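Local structure of aerobactin synthase IucC (Klebsiella pneumoniae, 6CN7) at residues A[5-10]-A[114-119]; A[59-64]-A[494-499]; A[122-127]-A[388-393]; A[134-139]-A[373-378]. The protein probably catalyses the ATP-dependent attachment of a second N-acetyl-N-hydroxylysine to N-citryl-N-acetyl-N-hydroxylysine, yielding the siderophore aerobactin. The protein carries 5 engineered substitutions. One frame throughout, in Å; residues are numbered along the deposited sequence.

Contact 1 (A[5-10]-A[114-119])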
loop_
_atom_site.group_PDB
_atom_site.type_symbol
_atom_site.label_atom_id
_atom_site.label_comp_id
_atom_site.label_asym_id
_atom_site.label_seq_id
_atom_site.Cartn_x
_atom_site.Cartn_y
_atom_site.Cartn_z
ATOM N N HIS A 5 -2.634 3.798 30.291
ATOM C CA HIS A 5 -1.590 4.758 30.633
ATOM C C HIS A 5 -0.401 4.073 31.299
ATOM O O HIS A 5 0.749 4.475 31.087
ATOM C CB HIS A 5 -2.160 5.846 31.546
ATOM N N LYS A 6 -0.655 3.038 32.104
ATOM C CA LYS A 6 0.435 2.349 32.788
ATOM C C LYS A 6 1.372 1.678 31.791
ATOM O O LYS A 6 2.596 1.729 31.948
ATOM C CB LYS A 6 -0.130 1.322 33.770
ATOM N N ASP A 7 0.815 1.045 30.756
ATOM C CA ASP A 7 1.645 0.344 29.781
ATOM C C ASP A 7 2.387 1.321 28.877
ATOM O O ASP A 7 3.535 1.073 28.493
ATOM C CB ASP A 7 0.784 -0.598 28.943
ATOM C CG ASP A 7 0.208 -1.740 29.757
ATOM O OD1 ASP A 7 0.744 -2.027 30.849
ATOM O OD2 ASP A 7 -0.778 -2.357 29.301
ATOM N N TRP A 8 1.744 2.435 28.523
ATOM C CA TRP A 8 2.382 3.415 27.652
ATOM C C TRP A 8 3.631 3.998 28.300
ATOM O O TRP A 8 4.628 4.257 27.617
ATOM C CB TRP A 8 1.385 4.519 27.301
ATOM C CG TRP A 8 1.941 5.585 26.416
ATOM C CD1 TRP A 8 2.174 6.886 26.750
ATOM C CD2 TRP A 8 2.335 5.447 25.045
ATOM N NE1 TRP A 8 2.688 7.567 25.673
ATOM C CE2 TRP A 8 2.795 6.705 24.613
ATOM C CE3 TRP A 8 2.342 4.379 24.140
ATOM C CZ2 TRP A 8 3.265 6.925 23.322
ATOM C CZ3 TRP A 8 2.804 4.602 22.856
ATOM C CH2 TRP A 8 3.257 5.866 22.460
ATOM N N ASP A 9 3.601 4.206 29.618
ATOM C CA ASP A 9 4.774 4.741 30.300
ATOM C C ASP A 9 5.864 3.688 30.432
ATOM O O ASP A 9 7.052 3.995 30.279
ATOM C CB ASP A 9 4.386 5.276 31.677
ATOM C CG ASP A 9 5.587 5.743 32.475
ATOM O OD1 ASP A 9 6.183 6.776 32.100
ATOM O OD2 ASP A 9 5.937 5.075 33.469
ATOM N N PHE A 10 5.481 2.441 30.720
ATOM C CA PHE A 10 6.474 1.380 30.844
ATOM C C PHE A 10 7.208 1.160 29.528
ATOM O O PHE A 10 8.433 0.999 29.510
ATOM C CB PHE A 10 5.805 0.085 31.304
ATOM C CG PHE A 10 6.748 -1.079 31.417
ATOM C CD1 PHE A 10 7.511 -1.263 32.558
ATOM C CD2 PHE A 10 6.869 -1.993 30.382
ATOM C CE1 PHE A 10 8.379 -2.333 32.664
ATOM C CE2 PHE A 10 7.735 -3.066 30.483
ATOM C CZ PHE A 10 8.491 -3.236 31.627
ATOM N N ALA A 114 0.423 -9.534 25.482
ATOM C CA ALA A 114 0.405 -10.969 25.230
ATOM C C ALA A 114 1.203 -11.765 26.255
ATOM O O ALA A 114 0.952 -12.965 26.414
ATOM C CB ALA A 114 0.945 -11.266 23.829
ATOM N N ARG A 115 2.148 -11.134 26.948
ATOM C CA ARG A 115 3.002 -11.820 27.907
ATOM C C ARG A 115 2.587 -11.566 29.354
ATOM O O ARG A 115 3.350 -11.892 30.269
ATOM C CB ARG A 115 4.460 -11.404 27.691
ATOM C CG ARG A 115 5.043 -11.943 26.389
ATOM C CD ARG A 115 6.367 -11.290 26.028
ATOM N NE ARG A 115 7.382 -11.477 27.061
ATOM C CZ ARG A 115 8.685 -11.305 26.869
ATOM N NH1 ARG A 115 9.530 -11.496 27.873
ATOM N NH2 ARG A 115 9.153 -10.958 25.676
ATOM N N ARG A 116 1.399 -11.010 29.580
ATOM C CA ARG A 116 0.976 -10.669 30.931
ATOM C C ARG A 116 0.588 -11.917 31.715
ATOM O O ARG A 116 0.038 -12.877 31.168
ATOM C CB ARG A 116 -0.202 -9.695 30.897
ATOM C CG ARG A 116 0.008 -8.474 31.776
ATOM C CD ARG A 116 -1.268 -7.667 31.947
ATOM N NE ARG A 116 -1.515 -6.767 30.823
ATOM C CZ ARG A 116 -0.928 -5.586 30.667
ATOM N NH1 ARG A 116 -0.043 -5.152 31.556
ATOM N NH2 ARG A 116 -1.220 -4.835 29.614
ATOM N N GLY A 117 0.882 -11.886 33.014
ATOM C CA GLY A 117 0.627 -13.004 33.901
ATOM C C GLY A 117 1.436 -14.253 33.632
ATOM O O GLY A 117 1.170 -15.288 34.250
ATOM N N LEU A 118 2.429 -14.192 32.749
ATOM C CA LEU A 118 3.189 -15.364 32.338
ATOM C C LEU A 118 4.568 -15.326 32.979
ATOM O O LEU A 118 5.346 -14.396 32.739
ATOM C CB LEU A 118 3.302 -15.428 30.816
ATOM C CG LEU A 118 1.964 -15.542 30.080
ATOM C CD1 LEU A 118 2.179 -15.622 28.582
ATOM C CD2 LEU A 118 1.173 -16.749 30.560
ATOM N N SER A 119 4.860 -16.338 33.791
ATOM C CA SER A 119 6.170 -16.501 34.398
ATOM C C SER A 119 7.171 -17.013 33.365
ATOM O O SER A 119 6.816 -17.396 32.246
ATOM C CB SER A 119 6.090 -17.472 35.578
ATOM O OG SER A 119 5.751 -18.777 35.138
#
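Asp7 sets its carboxylate beside its own backbone N, with CG anti to the carbonyl carbon (chi1 -67°), and Arg116 reaches it with a side chain bent at chi3 (-82°). The two groups come from opposite directions, and their planes lie only 14° apart. The result is an end-on, bidentate salt bridge: NH1 and NH2 of the guanidinium each donate to a separate oxygen. The grip is uneven. Arg116 NH2 lies 2.5 Å from Asp7 OD2, whereas Arg116 NH1 lies 3.3 Å from Asp7 OD1. Both oxygens are approached on their syn side from somewhat out of the carboxylate plane, while the acid stays close to the plane of the guanidinium, at its edge. Two parallel bonds of this kind resist rotation of either group about the line joining them.

Arginine suits the place because it has far to reach: the closest CA atoms, those of Asp7 and Arg116, are 11.1 Å apart, and this contact is made entirely by the ends of the side chains at the protein surface. Arg116 belongs to a type II turn running from Arg115 to Leu118, in which Gly117 takes the position of positive phi. Aspartate is apt in the first turns of a helix, where its charge probably gains a little from the helix dipole.

The salt bridge ties the start of helix 4-25 to the loop that leaves helix 91-114. The two helices also touch directly: Asp7 and Phe10 meet Leu112 of helix 91-114, and Trp8 packs on its Leu105 and Leu109 while also meeting Glu241 of the second subunit.

Contact 2 (A[59-64]-A[494-499])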
loop_
_atom_site.group_PDB
_atom_site.type_symbol
_atom_site.label_atom_id
_atom_site.label_comp_id
_atom_site.label_asym_id
_atom_site.label_seq_id
_atom_site.Cartn_x
_atom_site.Cartn_y
_atom_site.Cartn_z
ATOM N N TRP A 59 28.934 -1.494 28.835
ATOM C CA TRP A 59 27.570 -1.137 28.475
ATOM C C TRP A 59 26.721 -1.038 29.736
ATOM O O TRP A 59 26.793 -1.913 30.606
ATOM C CB TRP A 59 26.998 -2.177 27.513
ATOM C CG TRP A 59 25.540 -2.041 27.251
ATOM C CD1 TRP A 59 24.909 -1.002 26.638
ATOM C CD2 TRP A 59 24.523 -2.997 27.571
ATOM N NE1 TRP A 59 23.558 -1.242 26.566
ATOM C CE2 TRP A 59 23.295 -2.462 27.132
ATOM C CE3 TRP A 59 24.531 -4.249 28.191
ATOM C CZ2 TRP A 59 22.090 -3.134 27.296
ATOM C CZ3 TRP A 59 23.330 -4.917 28.351
ATOM C CH2 TRP A 59 22.127 -4.358 27.905
ATOM N N LEU A 60 25.922 0.025 29.828
ATOM C CA LEU A 60 25.158 0.313 31.036
ATOM C C LEU A 60 23.914 -0.561 31.143
ATOM O O LEU A 60 23.234 -0.828 30.149
ATOM C CB LEU A 60 24.743 1.783 31.057
ATOM C CG LEU A 60 25.869 2.811 31.181
ATOM C CD1 LEU A 60 25.359 4.195 30.818
ATOM C CD2 LEU A 60 26.443 2.801 32.588
ATOM N N TRP A 61 23.614 -0.999 32.366
ATOM C CA TRP A 61 22.335 -1.626 32.694
ATOM C C TRP A 61 21.494 -0.563 33.388
ATOM O O TRP A 61 21.645 -0.326 34.589
ATOM C CB TRP A 61 22.524 -2.850 33.583
ATOM C CG TRP A 61 23.563 -3.811 33.100
ATOM C CD1 TRP A 61 24.065 -3.917 31.836
ATOM C CD2 TRP A 61 24.235 -4.801 33.885
ATOM N NE1 TRP A 61 25.010 -4.913 31.787
ATOM C CE2 TRP A 61 25.132 -5.471 33.032
ATOM C CE3 TRP A 61 24.164 -5.185 35.228
ATOM C CZ2 TRP A 61 25.953 -6.505 33.477
ATOM C CZ3 TRP A 61 24.980 -6.212 35.668
ATOM C CH2 TRP A 61 25.862 -6.861 34.796
ATOM N N ILE A 62 20.613 0.079 32.631
ATOM C CA ILE A 62 19.838 1.209 33.131
ATOM C C ILE A 62 18.549 0.699 33.760
ATOM O O ILE A 62 17.840 -0.123 33.169
ATOM C CB ILE A 62 19.550 2.209 31.998
ATOM C CG1 ILE A 62 20.862 2.862 31.545
ATOM C CG2 ILE A 62 18.529 3.264 32.448
ATOM C CD1 ILE A 62 20.718 3.852 30.403
ATOM N N ASP A 63 18.250 1.183 34.966
ATOM C CA ASP A 63 16.965 0.925 35.612
ATOM C C ASP A 63 15.948 1.917 35.064
ATOM O O ASP A 63 15.976 3.104 35.412
ATOM C CB ASP A 63 17.099 1.039 37.128
ATOM C CG ASP A 63 15.801 0.730 37.857
ATOM O OD1 ASP A 63 14.751 0.592 37.192
ATOM O OD2 ASP A 63 15.832 0.621 39.103
ATOM N N ALA A 64 15.038 1.429 34.217
ATOM C CA ALA A 64 14.149 2.320 33.477
ATOM C C ALA A 64 13.251 3.141 34.397
ATOM O O ALA A 64 12.821 4.236 34.020
ATOM C CB ALA A 64 13.299 1.510 32.498
ATOM N N VAL A 494 23.226 -11.630 27.668
ATOM C CA VAL A 494 22.924 -12.800 28.483
ATOM C C VAL A 494 23.649 -12.755 29.820
ATOM O O VAL A 494 23.068 -13.085 30.853
ATOM C CB VAL A 494 23.269 -14.093 27.713
ATOM C CG1 VAL A 494 22.940 -15.322 28.556
ATOM C CG2 VAL A 494 22.522 -14.142 26.392
ATOM N N SER A 495 24.918 -12.349 29.818
ATOM C CA SER A 495 25.699 -12.390 31.047
ATOM C C SER A 495 25.120 -11.525 32.165
ATOM O O SER A 495 25.271 -11.914 33.335
ATOM C CB SER A 495 27.153 -11.990 30.748
ATOM O OG SER A 495 27.254 -10.646 30.310
ATOM N N PRO A 496 24.472 -10.385 31.905
ATOM C CA PRO A 496 23.855 -9.647 33.021
ATOM C C PRO A 496 22.752 -10.426 33.710
ATOM O O PRO A 496 22.583 -10.302 34.930
ATOM C CB PRO A 496 23.314 -8.378 32.350
ATOM C CG PRO A 496 24.081 -8.252 31.081
ATOM C CD PRO A 496 24.327 -9.655 30.633
ATOM N N LEU A 497 21.986 -11.220 32.962
ATOM C CA LEU A 497 20.939 -12.028 33.577
ATOM C C LEU A 497 21.536 -13.144 34.425
ATOM O O LEU A 497 21.013 -13.461 35.500
ATOM C CB LEU A 497 20.022 -12.594 32.493
ATOM C CG LEU A 497 19.389 -11.539 31.579
ATOM C CD1 LEU A 497 18.547 -12.191 30.492
ATOM C CD2 LEU A 497 18.549 -10.553 32.381
ATOM N N MET A 498 22.636 -13.745 33.964
ATOM C CA MET A 498 23.337 -14.730 34.782
ATOM C C MET A 498 23.891 -14.094 36.048
ATOM O O MET A 498 23.835 -14.695 37.128
ATOM C CB MET A 498 24.466 -15.378 33.977
ATOM C CG MET A 498 24.016 -16.473 33.033
ATOM S SD MET A 498 23.275 -17.856 33.925
ATOM C CE MET A 498 21.578 -17.569 33.515
ATOM N N ALA A 499 24.443 -12.883 35.935
ATOM C CA ALA A 499 24.931 -12.180 37.117
ATOM C C ALA A 499 23.836 -12.036 38.160
ATOM O O ALA A 499 24.117 -12.041 39.364
ATOM C CB ALA A 499 25.475 -10.808 36.723
#
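A tryptophan-proline CH-pi contact joins strand 60-62, an outermost strand of the four-stranded antiparallel sheet, to the last turns of helix 475-499. Trp61 offers a face of its indole to Pro496, whose CB stands 3.7 Å from the centroid of the six-membered ring and 23° off the ring normal. The approach is offset toward the rim, over the side nearer the pyrrole ring: Pro496 CB is 3.4 Å from Trp61 CZ2, and Pro496 CG reaches back to 3.5 Å from Trp61 NE1. With CG anti to its carbonyl carbon (chi1 -49°), Trp61 swings the ring off the strand toward the helix.

Proline suits this spot for two reasons. Its compact, rigid ring presents CB and CG together to the electron-rich face of the indole. Having no N-H, it also fits the local kink, where neither residue 496 nor 497 donates a normal helical bond to the preceding turn. One turn on, the small Ala499 brings its CB to 4.4 Å from Trp61 CH2.

Trp59, two residues back and pointing to the same side of the strand, meets Pro496 differently: its ring edge at CZ3 lies 4.4 Å from Pro496 CG. That second indole is also engaged by Arg492 in a cation-pi contact and by Phe493 in a T-shaped pair, while Glu505 of helix 505-521 touches both Trp61 and Pro496. The whole is a Trp-Pro CH-pi contact by which the kinked C-terminal segment of a helix packs on an edge strand of an antiparallel sheet.

Contact 3 (A[122-127]-A[388-393])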
loop_
_atom_site.group_PDB
_atom_site.type_symbol
_atom_site.label_atom_id
_atom_site.label_comp_id
_atom_site.label_asym_id
_atom_site.label_seq_id
_atom_site.Cartn_x
_atom_site.Cartn_y
_atom_site.Cartn_z
ATOM N N ASP A 122 6.217 -20.480 32.559
ATOM C CA ASP A 122 5.136 -20.418 31.580
ATOM C C ASP A 122 5.686 -20.137 30.187
ATOM O O ASP A 122 5.314 -20.798 29.213
ATOM C CB ASP A 122 4.123 -19.341 31.979
ATOM C CG ASP A 122 3.308 -19.726 33.198
ATOM O OD1 ASP A 122 3.404 -20.892 33.634
ATOM O OD2 ASP A 122 2.569 -18.861 33.719
ATOM N N LEU A 123 6.597 -19.167 30.081
ATOM C CA LEU A 123 7.031 -18.701 28.767
ATOM C C LEU A 123 7.813 -19.777 28.016
ATOM O O LEU A 123 7.692 -19.896 26.792
ATOM C CB LEU A 123 7.860 -17.425 28.906
ATOM C CG LEU A 123 7.022 -16.183 29.227
ATOM C CD1 LEU A 123 7.911 -15.009 29.594
ATOM C CD2 LEU A 123 6.105 -15.803 28.060
ATOM N N ILE A 124 8.626 -20.569 28.723
ATOM C CA ILE A 124 9.401 -21.612 28.051
ATOM C C ILE A 124 8.566 -22.835 27.702
ATOM O O ILE A 124 9.049 -23.711 26.973
ATOM C CB ILE A 124 10.611 -22.046 28.900
ATOM C CG1 ILE A 124 10.159 -22.575 30.266
ATOM C CG2 ILE A 124 11.579 -20.879 29.057
ATOM C CD1 ILE A 124 11.278 -23.182 31.089
ATOM N N ASP A 125 7.331 -22.920 28.187
ATOM C CA ASP A 125 6.440 -24.026 27.855
ATOM C C ASP A 125 5.507 -23.720 26.693
ATOM O O ASP A 125 4.700 -24.581 26.329
ATOM C CB ASP A 125 5.611 -24.421 29.078
ATOM C CG ASP A 125 6.388 -25.274 30.051
ATOM O OD1 ASP A 125 7.490 -25.733 29.687
ATOM O OD2 ASP A 125 5.902 -25.485 31.181
ATOM N N LEU A 126 5.585 -22.531 26.104
ATOM C CA LEU A 126 4.764 -22.230 24.943
ATOM C C LEU A 126 5.187 -23.082 23.753
ATOM O O LEU A 126 6.289 -23.633 23.707
ATOM C CB LEU A 126 4.868 -20.754 24.556
ATOM C CG LEU A 126 4.049 -19.741 25.360
ATOM C CD1 LEU A 126 4.571 -19.680 26.730
ATOM C CD2 LEU A 126 4.134 -18.374 24.735
ATOM N N ASP A 127 4.284 -23.183 22.781
ATOM C CA ASP A 127 4.655 -23.713 21.479
ATOM C C ASP A 127 5.861 -22.950 20.950
ATOM O O ASP A 127 5.933 -21.723 21.054
ATOM C CB ASP A 127 3.479 -23.600 20.508
ATOM C CG ASP A 127 3.829 -24.071 19.112
ATOM O OD1 ASP A 127 3.979 -25.297 18.916
ATOM O OD2 ASP A 127 3.957 -23.216 18.208
ATOM N N ILE A 388 17.582 -23.504 33.405
ATOM C CA ILE A 388 18.574 -24.072 34.312
ATOM C C ILE A 388 17.894 -24.876 35.411
ATOM O O ILE A 388 18.333 -25.980 35.756
ATOM C CB ILE A 388 19.463 -22.954 34.888
ATOM C CG1 ILE A 388 20.394 -22.423 33.795
ATOM C CG2 ILE A 388 20.264 -23.457 36.093
ATOM C CD1 ILE A 388 21.166 -21.184 34.183
ATOM N N ASP A 389 16.816 -24.336 35.984
ATOM C CA ASP A 389 16.114 -25.048 37.047
ATOM C C ASP A 389 15.603 -26.397 36.559
ATOM O O ASP A 389 15.686 -27.399 37.279
ATOM C CB ASP A 389 14.964 -24.196 37.578
ATOM C CG ASP A 389 15.436 -22.896 38.193
ATOM O OD1 ASP A 389 16.625 -22.812 38.570
ATOM O OD2 ASP A 389 14.620 -21.958 38.303
ATOM N N ARG A 390 15.079 -26.448 35.332
ATOM C CA ARG A 390 14.539 -27.694 34.803
ATOM C C ARG A 390 15.624 -28.678 34.394
ATOM O O ARG A 390 15.353 -29.881 34.319
ATOM C CB ARG A 390 13.635 -27.409 33.608
ATOM C CG ARG A 390 12.333 -26.763 33.994
ATOM C CD ARG A 390 11.307 -26.909 32.903
ATOM N NE ARG A 390 10.090 -26.181 33.231
ATOM C CZ ARG A 390 9.060 -26.046 32.407
ATOM N NH1 ARG A 390 9.099 -26.591 31.199
ATOM N NH2 ARG A 390 7.993 -25.362 32.797
ATOM N N SER A 391 16.838 -28.203 34.118
ATOM C CA SER A 391 17.908 -29.113 33.726
ATOM C C SER A 391 18.409 -29.930 34.908
ATOM O O SER A 391 18.919 -31.039 34.720
ATOM C CB SER A 391 19.063 -28.329 33.106
ATOM O OG SER A 391 19.717 -27.533 34.081
ATOM N N GLY A 392 18.267 -29.410 36.124
ATOM C CA GLY A 392 18.886 -30.014 37.283
ATOM C C GLY A 392 20.373 -29.773 37.388
ATOM O O GLY A 392 21.002 -30.275 38.328
ATOM N N LEU A 393 20.955 -29.022 36.458
ATOM C CA LEU A 393 22.375 -28.712 36.468
ATOM C C LEU A 393 22.624 -27.416 37.227
ATOM O O LEU A 393 21.755 -26.543 37.303
ATOM C CB LEU A 393 22.902 -28.572 35.039
ATOM C CG LEU A 393 22.681 -29.762 34.108
ATOM C CD1 LEU A 393 23.058 -29.391 32.681
ATOM C CD2 LEU A 393 23.481 -30.962 34.581
#
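The guanidinium of Arg390 carries the CD1 methyl of Ile124 over one face and the carboxylate of Asp125 at its edge. This is an end-on, bidentate salt bridge with an aliphatic lid, and it joins the residue just after helix 120-124 to the last turn of helix 383-391. Ile124 CD1 sits above the middle of the group, 3.9 Å from Arg390 CZ; the delocalised plane, poorly hydrated on its faces, is a natural seat for a methyl. Ile124 reaches it with CG1 in the crowded position between backbone N and carbonyl carbon (chi1 59°).

At the edge, Arg390 NH2 donates to Asp125 OD2 at 2.6 Å. Its companion, Arg390 NH1 to Asp125 OD1, is modelled so short that its exact length is doubtful. The acid lies near the guanidinium plane, but the two planes are turned 42° against each other, so NH2 comes to OD2 from above the carboxylate plane and not within it. Arginine can span the gap because its chain is fully extended from CG to NE, bridging CA atoms of Ile124 and Arg390 that lie 10.4 Å apart. A bound MES molecule, probably from the crystallisation liquor, lies about 4 Å from the Arg390 side chain. Ile124 also packs on Leu383, Ala386 and Tyr387 of helix 383-391, which continues the apolar contact beside the ion pair.

Behind Arg390 the helix gives way to Gly392, whose positive phi costs glycine little. At this exit Ser391 OG accepts from Leu393 N at 3.1 Å, an ST turn, and donates to Ile388 O at 2.7 Å.

Contact 4 (A[134-139]-A[373-378])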
loop_
_atom_site.group_PDB
_atom_site.type_symbol
_atom_site.label_atom_id
_atom_site.label_comp_id
_atom_site.label_asym_id
_atom_site.label_seq_id
_atom_site.Cartn_x
_atom_site.Cartn_y
_atom_site.Cartn_z
ATOM N N LEU A 134 6.937 -14.039 20.470
ATOM C CA LEU A 134 6.893 -13.163 21.631
ATOM C C LEU A 134 8.262 -12.628 22.030
ATOM O O LEU A 134 8.369 -11.941 23.053
ATOM C CB LEU A 134 6.259 -13.898 22.816
ATOM C CG LEU A 134 4.819 -14.376 22.605
ATOM C CD1 LEU A 134 4.338 -15.120 23.834
ATOM C CD2 LEU A 134 3.890 -13.213 22.285
ATOM N N LEU A 135 9.304 -12.912 21.253
ATOM C CA LEU A 135 10.621 -12.383 21.564
ATOM C C LEU A 135 10.648 -10.870 21.362
ATOM O O LEU A 135 9.935 -10.317 20.521
ATOM C CB LEU A 135 11.684 -13.053 20.696
ATOM C CG LEU A 135 11.906 -14.548 20.947
ATOM C CD1 LEU A 135 12.883 -15.107 19.930
ATOM C CD2 LEU A 135 12.407 -14.804 22.360
ATOM N N SER A 136 11.495 -10.200 22.148
ATOM C CA SER A 136 11.534 -8.740 22.144
ATOM C C SER A 136 12.071 -8.171 20.837
ATOM O O SER A 136 11.822 -6.999 20.541
ATOM C CB SER A 136 12.391 -8.232 23.303
ATOM O OG SER A 136 11.895 -8.698 24.544
ATOM N N GLY A 137 12.790 -8.962 20.053
ATOM C CA GLY A 137 13.399 -8.470 18.832
ATOM C C GLY A 137 14.888 -8.239 18.984
ATOM O O GLY A 137 15.533 -8.679 19.941
ATOM N N HIS A 138 15.437 -7.526 18.012
ATOM C CA HIS A 138 16.882 -7.345 17.962
ATOM C C HIS A 138 17.340 -6.501 19.149
ATOM O O HIS A 138 16.790 -5.418 19.381
ATOM C CB HIS A 138 17.302 -6.686 16.653
ATOM C CG HIS A 138 18.762 -6.829 16.354
ATOM N ND1 HIS A 138 19.709 -5.945 16.825
ATOM C CD2 HIS A 138 19.439 -7.760 15.643
ATOM C CE1 HIS A 138 20.906 -6.323 16.411
ATOM N NE2 HIS A 138 20.769 -7.422 15.693
ATOM N N PRO A 139 18.343 -6.949 19.914
ATOM C CA PRO A 139 18.683 -6.249 21.162
ATOM C C PRO A 139 19.504 -4.984 20.983
ATOM O O PRO A 139 19.588 -4.193 21.932
ATOM C CB PRO A 139 19.478 -7.303 21.943
ATOM C CG PRO A 139 20.132 -8.118 20.882
ATOM C CD PRO A 139 19.179 -8.148 19.713
ATOM N N LEU A 373 17.357 -16.496 25.354
ATOM C CA LEU A 373 18.123 -16.398 26.590
ATOM C C LEU A 373 18.369 -14.960 27.027
ATOM O O LEU A 373 18.976 -14.752 28.084
ATOM C CB LEU A 373 19.457 -17.128 26.425
ATOM C CG LEU A 373 19.359 -18.571 25.925
ATOM C CD1 LEU A 373 20.744 -19.174 25.803
ATOM C CD2 LEU A 373 18.488 -19.412 26.845
ATOM N N MET A 374 17.928 -13.973 26.250
ATOM C CA MET A 374 17.987 -12.574 26.650
ATOM C C MET A 374 16.694 -12.093 27.288
ATOM O O MET A 374 16.607 -10.917 27.659
ATOM C CB MET A 374 18.291 -11.689 25.440
ATOM C CG MET A 374 19.461 -12.132 24.597
ATOM S SD MET A 374 19.567 -11.132 23.102
ATOM C CE MET A 374 20.880 -11.990 22.273
ATOM N N GLU A 375 15.694 -12.958 27.419
ATOM C CA GLU A 375 14.362 -12.543 27.830
ATOM C C GLU A 375 14.165 -12.699 29.333
ATOM O O GLU A 375 14.815 -13.519 29.988
ATOM C CB GLU A 375 13.298 -13.360 27.094
ATOM C CG GLU A 375 13.331 -13.214 25.581
ATOM C CD GLU A 375 12.884 -11.842 25.113
ATOM O OE1 GLU A 375 12.149 -11.169 25.867
ATOM O OE2 GLU A 375 13.271 -11.437 23.992
ATOM N N CYS A 376 13.255 -11.890 29.870
ATOM C CA CYS A 376 12.774 -12.019 31.236
ATOM C C CYS A 376 11.254 -11.946 31.224
ATOM O O CYS A 376 10.645 -11.500 30.249
ATOM C CB CYS A 376 13.343 -10.924 32.143
ATOM S SG CYS A 376 15.119 -11.021 32.411
ATOM N N ASP A 377 10.638 -12.393 32.317
ATOM C CA ASP A 377 9.187 -12.352 32.417
ATOM C C ASP A 377 8.741 -11.052 33.085
ATOM O O ASP A 377 9.550 -10.181 33.414
ATOM C CB ASP A 377 8.662 -13.578 33.167
ATOM C CG ASP A 377 9.065 -13.597 34.633
ATOM O OD1 ASP A 377 9.587 -12.579 35.136
ATOM O OD2 ASP A 377 8.858 -14.640 35.287
ATOM N N GLU A 378 7.423 -10.918 33.265
ATOM C CA GLU A 378 6.841 -9.760 33.937
ATOM C C GLU A 378 7.663 -9.313 35.137
ATOM O O GLU A 378 7.921 -8.119 35.326
ATOM C CB GLU A 378 5.421 -10.098 34.396
ATOM C CG GLU A 378 4.310 -9.483 33.583
ATOM C CD GLU A 378 2.959 -9.747 34.206
ATOM O OE1 GLU A 378 2.408 -8.838 34.863
ATOM O OE2 GLU A 378 2.458 -10.883 34.065
#
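Glu375 and Ser136 form the tight part of this contact, and Met374 with Pro139 the looser one. Both carboxylate oxygens of Glu375 are used by one serine. Ser136 N donates to Glu375 OE2 at 2.8 Å along a nearly straight line (172°), arriving from above the carboxylate plane, and Glu375 OE1 accepts from Ser136 OG, also at 2.8 Å, with its syn lone pair, on the side of the other oxygen. Two bonds from neighbouring donors fix the rotation of the carboxylate, and serine suits the place because its short side chain lets backbone N and hydroxyl serve the same acid. Glutamate reaches them by bending at chi2 (-70°), which folds the acid back toward the loop. Its methylene is packed too: Leu135 CD2 lies 3.7 Å from Glu375 CG, the two side chains crossing at about a right angle. Glu375 is buried, and its charge is probably balanced by a salt bridge from Arg115.

Met374 and Pro139, both partly exposed, meet by apolar contact alone. Met374, extended beyond CG, lays its sulfur against the proline, with Met374 SD 3.8 Å from Pro139 CG: a van der Waals contact of an unbranched thioether chain with a rigid ring.

Helix 475-499 packs on this side, its Phe493 touching both Met374 and Pro139, while Leu383 of helix 383-391 touches Glu375 and is also joined to it by backbone hydrogen bonding.

Contact 4 lies deepest of the four, about 13 Å between centres from both contact 1 and contact 2, and about 15 Å from contact 3, the one with MES beside it. Contacts 1 and 4 are joined through Arg115, next to the surface arginine of contact 1, whose NH2 reaches inward to 3.0 Å from Glu375 OE1. Helix 475-499 links contact 2 to contact 4 through Leu497 CD2, 3.5 Å from Cys376 SG, and to contact 3 through Met498 CE, 3.7 Å from Ile388 CD1. Contacts 3 and 4 meet where Leu126 CD2 lies 3.4 Å from Leu134 CD1. Along the chain, contact 4 nests inside contact 3 and contact 3 inside contact 2, whereas contact 1 crosses contact 2.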